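Local coordinates for protein glycerol kinase, putative (Plasmodium falciparum, PDB 2W40) that probably phosphorylates glycerol with ATP to give sn-glycerol 3-phosphate, as a glycerol kinase of the FGGY family, at residues Ser251-Gln256 / Val443-Ala448. Residues are numbered along the deposited sequence; the frame is centred on the assembly and turned at random.
Sequences SACIGQ and VTSLGA
Ser251, with chi1 near 180° (t), lies over the backbone of the facing helix, its OG donating a hydrogen bond to Thr444 O (2.6 Å). Helices 251-255 and 443-448 cross here almost at right angles (82°), and their axes close to 6.6 Å. Two glycines permit so tight a crossing: the CA atoms of Gly255 and Gly447 are 4.1 Å apart, and a CB on either would run into a carbonyl oxygen of the partner helix, Val443 O or Ser251 O. Backbone thus packs on backbone. Gly447 CA makes a nearly straight CA-H...O contact with Ser251 O (3.4 Å), an oxygen that also accepts the helical bond from Gly255 N (2.9 Å). Beside the glycines, Ala252 CB meets Val443 CG2 at 3.9 Å and Thr444 OG1 at 3.8 Å, with the Ala252 and Thr444 CA atoms 4.2 Å apart. This is glycine-mediated helix crossing in the actin-like kinase fold, joining helices from the N- and C-terminal FGGY regions, with the Thr444 side chain about 7 Å from bound glycerol. Thr82 of strand 74-83 touches Ser251, Thr444 and Ala448, strand 264-268 packs against Ala252, and Ser445 reaches strands 3-11 and 15-21 through hydrogen bonds to Ser8 and Tyr21.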
# COMPACT_ATOMS: atom_id res chain seq x y z
N SER C 251 24.52 -21.03 -11.35
CA SER C 251 25.32 -20.39 -12.46
C SER C 251 26.07 -19.17 -11.93
O SER C 251 27.25 -18.98 -12.22
CB SER C 251 24.48 -20.08 -13.69
OG SER C 251 25.28 -19.93 -14.82
N ALA C 252 25.40 -18.35 -11.14
CA ALA C 252 25.99 -17.18 -10.56
C ALA C 252 27.13 -17.50 -9.58
O ALA C 252 28.11 -16.70 -9.44
CB ALA C 252 24.87 -16.39 -9.85
N CYS C 253 27.07 -18.62 -8.87
CA CYS C 253 28.19 -19.18 -8.07
C CYS C 253 29.42 -19.46 -8.92
O CYS C 253 30.53 -19.10 -8.54
CB CYS C 253 27.83 -20.46 -7.36
SG CYS C 253 26.50 -20.27 -6.14
N ILE C 254 29.21 -19.98 -10.13
CA ILE C 254 30.36 -20.24 -10.98
C ILE C 254 30.88 -18.91 -11.54
O ILE C 254 32.11 -18.70 -11.54
CB ILE C 254 30.05 -21.27 -12.07
CG1 ILE C 254 29.68 -22.63 -11.46
CG2 ILE C 254 31.26 -21.53 -12.98
CD1 ILE C 254 29.29 -23.65 -12.53
N GLY C 255 30.01 -18.03 -11.98
CA GLY C 255 30.41 -16.69 -12.41
C GLY C 255 31.07 -15.79 -11.38
O GLY C 255 31.82 -14.87 -11.78
N GLN C 256 30.81 -16.06 -10.11
CA GLN C 256 31.42 -15.27 -9.01
C GLN C 256 32.71 -16.04 -8.53
O GLN C 256 33.35 -15.60 -7.54
CB GLN C 256 30.46 -15.13 -7.88
CG GLN C 256 29.31 -14.18 -8.02
CD GLN C 256 29.68 -12.76 -7.63
OE1 GLN C 256 28.82 -11.96 -7.31
NE2 GLN C 256 30.91 -12.46 -7.71
N VAL C 443 26.33 -12.07 -14.00
CA VAL C 443 27.21 -13.19 -13.62
C VAL C 443 26.50 -14.55 -13.86
O VAL C 443 27.19 -15.59 -14.06
CB VAL C 443 27.77 -13.16 -12.17
CG1 VAL C 443 28.55 -11.86 -11.90
CG2 VAL C 443 26.69 -13.25 -11.15
N THR C 444 25.15 -14.55 -13.86
CA THR C 444 24.43 -15.80 -14.24
C THR C 444 24.82 -16.34 -15.62
O THR C 444 25.20 -17.51 -15.78
CB THR C 444 22.92 -15.58 -14.15
OG1 THR C 444 22.62 -15.35 -12.75
CG2 THR C 444 22.16 -16.80 -14.68
N SER C 445 24.70 -15.49 -16.65
CA SER C 445 25.09 -15.89 -18.02
C SER C 445 26.58 -16.24 -18.11
O SER C 445 26.95 -17.11 -18.87
CB SER C 445 24.73 -14.82 -19.00
OG SER C 445 25.53 -13.64 -18.84
N LEU C 446 27.42 -15.52 -17.34
CA LEU C 446 28.86 -15.77 -17.34
C LEU C 446 29.14 -17.20 -16.84
O LEU C 446 29.97 -17.93 -17.44
CB LEU C 446 29.54 -14.73 -16.48
CG LEU C 446 31.01 -14.74 -16.40
CD1 LEU C 446 31.64 -14.64 -17.74
CD2 LEU C 446 31.37 -13.62 -15.38
N GLY C 447 28.43 -17.67 -15.81
CA GLY C 447 28.70 -19.02 -15.34
C GLY C 447 28.38 -20.13 -16.35
O GLY C 447 29.13 -21.09 -16.49
N ALA C 448 27.33 -19.93 -17.14
CA ALA C 448 26.92 -20.87 -18.16
C ALA C 448 27.92 -20.88 -19.32
O ALA C 448 28.14 -21.92 -19.94
CB ALA C 448 25.52 -20.56 -18.68